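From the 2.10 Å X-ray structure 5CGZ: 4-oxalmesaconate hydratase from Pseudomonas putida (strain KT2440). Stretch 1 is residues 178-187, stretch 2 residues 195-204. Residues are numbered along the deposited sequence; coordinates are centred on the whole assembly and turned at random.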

# COMPACT_ATOMS: atom_id res chain seq x y z
N VAL A 178 31.20 11.24 -13.14
CA VAL A 178 31.95 9.98 -13.18
C VAL A 178 31.38 8.98 -14.16
O VAL A 178 31.71 7.79 -14.09
CB VAL A 178 32.03 9.31 -11.78
CG1 VAL A 178 32.86 10.16 -10.82
CG2 VAL A 178 30.62 9.04 -11.22
N TRP A 179 30.55 9.43 -15.09
CA TRP A 179 29.94 8.47 -16.01
C TRP A 179 31.00 7.67 -16.78
O TRP A 179 30.83 6.46 -16.98
CB TRP A 179 28.99 9.16 -17.01
CG TRP A 179 28.52 8.17 -18.02
CD1 TRP A 179 28.89 8.10 -19.34
CD2 TRP A 179 27.66 7.04 -17.79
NE1 TRP A 179 28.29 7.01 -19.94
CE2 TRP A 179 27.53 6.35 -19.01
CE3 TRP A 179 26.98 6.56 -16.66
CZ2 TRP A 179 26.75 5.20 -19.14
CZ3 TRP A 179 26.20 5.42 -16.79
CH2 TRP A 179 26.10 4.75 -18.02
N ASP A 180 32.09 8.31 -17.19
CA ASP A 180 33.11 7.60 -17.97
C ASP A 180 33.68 6.42 -17.19
O ASP A 180 33.93 5.35 -17.76
CB ASP A 180 34.25 8.54 -18.39
CG ASP A 180 33.82 9.55 -19.45
OD1 ASP A 180 32.74 9.36 -20.06
OD2 ASP A 180 34.56 10.52 -19.69
N LYS A 181 33.88 6.60 -15.89
CA LYS A 181 34.35 5.52 -15.04
C LYS A 181 33.30 4.42 -14.94
O LYS A 181 33.62 3.24 -15.09
CB LYS A 181 34.72 6.04 -13.65
CG LYS A 181 36.05 6.77 -13.60
CD LYS A 181 36.34 7.31 -12.21
CE LYS A 181 37.76 7.88 -12.13
NZ LYS A 181 38.03 8.43 -10.76
N LYS A 182 32.03 4.78 -14.71
CA LYS A 182 31.01 3.74 -14.59
C LYS A 182 30.93 2.94 -15.88
O LYS A 182 30.83 1.72 -15.87
CB LYS A 182 29.63 4.30 -14.25
CG LYS A 182 28.56 3.20 -14.26
CD LYS A 182 27.20 3.63 -13.71
CE LYS A 182 26.31 2.39 -13.51
NZ LYS A 182 25.01 2.70 -12.84
N TYR A 183 30.99 3.64 -17.01
CA TYR A 183 30.86 2.96 -18.29
C TYR A 183 32.08 2.08 -18.60
O TYR A 183 31.95 0.99 -19.18
CB TYR A 183 30.64 3.96 -19.43
CG TYR A 183 30.34 3.25 -20.73
CD1 TYR A 183 29.15 2.54 -20.89
CD2 TYR A 183 31.25 3.27 -21.78
CE1 TYR A 183 28.87 1.87 -22.07
CE2 TYR A 183 30.97 2.60 -22.97
CZ TYR A 183 29.79 1.90 -23.10
OH TYR A 183 29.51 1.24 -24.27
N ALA A 184 33.27 2.54 -18.22
CA ALA A 184 34.46 1.72 -18.38
C ALA A 184 34.36 0.47 -17.51
O ALA A 184 34.75 -0.62 -17.93
CB ALA A 184 35.72 2.51 -18.04
N ALA A 185 33.83 0.61 -16.30
CA ALA A 185 33.62 -0.56 -15.45
C ALA A 185 32.59 -1.49 -16.09
O ALA A 185 32.74 -2.71 -16.08
CB ALA A 185 33.17 -0.13 -14.06
N ILE A 186 31.53 -0.90 -16.64
CA ILE A 186 30.50 -1.67 -17.32
C ILE A 186 31.09 -2.53 -18.45
O ILE A 186 30.70 -3.68 -18.65
CB ILE A 186 29.40 -0.73 -17.87
CG1 ILE A 186 28.35 -0.46 -16.79
CG2 ILE A 186 28.73 -1.30 -19.11
CD1 ILE A 186 27.26 0.48 -17.23
N GLN A 187 32.06 -1.96 -19.17
CA GLN A 187 32.69 -2.67 -20.28
C GLN A 187 33.54 -3.86 -19.83
O GLN A 187 33.90 -4.71 -20.64
CB GLN A 187 33.52 -1.71 -21.11
CG GLN A 187 32.66 -0.79 -21.96
CD GLN A 187 33.46 0.12 -22.86
OE1 GLN A 187 33.27 0.12 -24.08
NE2 GLN A 187 34.35 0.91 -22.28
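Stretch 2 195-204: LWEYYTRVAL

Two helices that follow one another closely in sequence often pack as a near-antiparallel pair, and this contact is a compact example, in which tryptophan rings supply much of the contact. Its apolar centre is Trp 196, the residue most covered by the opposing stretch. Its CA-to-CB bond points sideways, but chi1 in the m well and chi2 near 1° bring the indole back against Ile 186 and Gln 187. These two residues lie over one face of the ring: Ile 186 CG2 is 3.5 Å from Trp 196 CD1, and Gln 187 CG stands 4.0 Å from the centroid of the Trp 196 six-membered ring, 17° off its normal, a CH-pi contact made by the aliphatic part of a polar side chain. Ile 186 also reaches along the partner helix, its CD1 lying 4.3 Å from Tyr 199 CB.

Two turns beyond Trp 196 in stretch 2, Ala 203 meets Trp 179 of stretch 1, whose CA-to-CB bond points toward the partner; Trp 179 CZ3 is 3.5 Å from Ala 203 CB, where a small side chain meets a large ring. The two helices run nearly antiparallel, at 157° between their N-to-C directions, with axes 10.6 Å apart at their closest; the second spans all of stretch 2 and continues beyond it at both ends. The backbones are nearer at the Ile 186–Trp 196 end, where the CA atoms are 6.2 Å apart, than at Trp 179–Ala 203, where the CA atoms are 8.8 Å apart.

Toward the polar edge, Thr 200 OG1 approaches the edge of the Trp 179 ring, 3.6 Å from Trp 179 CZ2, and lies 3.8 Å from Tyr 183 CE1. The hydroxyl is satisfied within its own helix, Thr 200 OG1 donating to Trp 196 O at 2.8 Å. No direct hydrogen bond joins the stretches; instead, one water accepts from Lys 182 NZ (2.9 Å) and donates to Tyr 199 O (2.8 Å).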

# COMPACT_ATOMS: atom_id res chain seq x y z
N LEU A 195 23.22 -5.33 -21.91
CA LEU A 195 23.11 -4.74 -20.59
C LEU A 195 23.90 -3.43 -20.49
O LEU A 195 23.49 -2.53 -19.76
CB LEU A 195 23.56 -5.72 -19.51
CG LEU A 195 22.60 -6.88 -19.27
CD1 LEU A 195 23.05 -7.69 -18.06
CD2 LEU A 195 21.15 -6.39 -19.10
N TRP A 196 25.01 -3.31 -21.23
CA TRP A 196 25.74 -2.04 -21.28
C TRP A 196 24.78 -0.96 -21.73
O TRP A 196 24.72 0.13 -21.14
CB TRP A 196 26.92 -2.07 -22.25
CG TRP A 196 27.96 -3.12 -22.03
CD1 TRP A 196 27.98 -4.08 -21.07
CD2 TRP A 196 29.15 -3.30 -22.81
NE1 TRP A 196 29.11 -4.86 -21.20
CE2 TRP A 196 29.85 -4.40 -22.26
CE3 TRP A 196 29.70 -2.64 -23.92
CZ2 TRP A 196 31.06 -4.86 -22.79
CZ3 TRP A 196 30.91 -3.09 -24.44
CH2 TRP A 196 31.57 -4.19 -23.87
N GLU A 197 24.05 -1.27 -22.79
CA GLU A 197 23.11 -0.33 -23.40
C GLU A 197 21.91 -0.07 -22.49
O GLU A 197 21.46 1.07 -22.38
CB GLU A 197 22.62 -0.87 -24.75
CG GLU A 197 23.70 -0.85 -25.82
CD GLU A 197 23.53 -1.96 -26.86
OE1 GLU A 197 22.40 -2.50 -27.00
OE2 GLU A 197 24.53 -2.29 -27.52
N TYR A 198 21.40 -1.12 -21.85
CA TYR A 198 20.27 -0.97 -20.95
C TYR A 198 20.61 -0.02 -19.81
O TYR A 198 19.84 0.88 -19.49
CB TYR A 198 19.86 -2.34 -20.41
CG TYR A 198 18.59 -2.35 -19.57
CD1 TYR A 198 18.64 -2.15 -18.19
CD2 TYR A 198 17.35 -2.58 -20.15
CE1 TYR A 198 17.47 -2.18 -17.40
CE2 TYR A 198 16.18 -2.61 -19.39
CZ TYR A 198 16.25 -2.42 -18.02
OH TYR A 198 15.08 -2.46 -17.28
N TYR A 199 21.77 -0.20 -19.18
CA TYR A 199 22.08 0.59 -18.00
C TYR A 199 22.60 1.97 -18.36
O TYR A 199 22.52 2.89 -17.55
CB TYR A 199 23.03 -0.18 -17.07
CG TYR A 199 22.20 -1.20 -16.34
CD1 TYR A 199 21.38 -0.81 -15.29
CD2 TYR A 199 22.14 -2.52 -16.76
CE1 TYR A 199 20.56 -1.71 -14.64
CE2 TYR A 199 21.32 -3.44 -16.12
CZ TYR A 199 20.53 -3.02 -15.06
OH TYR A 199 19.71 -3.92 -14.41
N THR A 200 23.07 2.13 -19.59
CA THR A 200 23.29 3.47 -20.13
C THR A 200 21.95 4.21 -20.25
O THR A 200 21.82 5.37 -19.84
CB THR A 200 23.97 3.43 -21.52
OG1 THR A 200 25.26 2.82 -21.39
CG2 THR A 200 24.14 4.85 -22.09
N ARG A 201 20.95 3.54 -20.82
CA ARG A 201 19.64 4.18 -20.94
C ARG A 201 19.05 4.48 -19.56
O ARG A 201 18.46 5.54 -19.37
CB ARG A 201 18.69 3.31 -21.77
CG ARG A 201 19.05 3.33 -23.28
CD ARG A 201 17.99 2.68 -24.15
NE ARG A 201 17.73 1.30 -23.75
CZ ARG A 201 18.23 0.22 -24.35
NH1 ARG A 201 19.03 0.34 -25.40
NH2 ARG A 201 17.91 -0.98 -23.89
N VAL A 202 19.25 3.58 -18.59
CA VAL A 202 18.77 3.82 -17.22
C VAL A 202 19.36 5.12 -16.67
O VAL A 202 18.63 5.97 -16.16
CB VAL A 202 19.14 2.67 -16.25
CG1 VAL A 202 18.82 3.08 -14.79
CG2 VAL A 202 18.38 1.39 -16.62
N ALA A 203 20.68 5.28 -16.79
CA ALA A 203 21.34 6.48 -16.26
C ALA A 203 20.85 7.75 -16.95
O ALA A 203 20.69 8.79 -16.32
CB ALA A 203 22.87 6.35 -16.39
N LEU A 204 20.61 7.66 -18.26
CA LEU A 204 20.12 8.81 -19.00
C LEU A 204 18.69 9.14 -18.58
O LEU A 204 18.35 10.32 -18.43
CB LEU A 204 20.20 8.55 -20.51
CG LEU A 204 21.60 8.56 -21.14
CD1 LEU A 204 21.56 7.95 -22.55
CD2 LEU A 204 22.19 9.97 -21.18
O HOH W 1 22.98 3.16 -14.81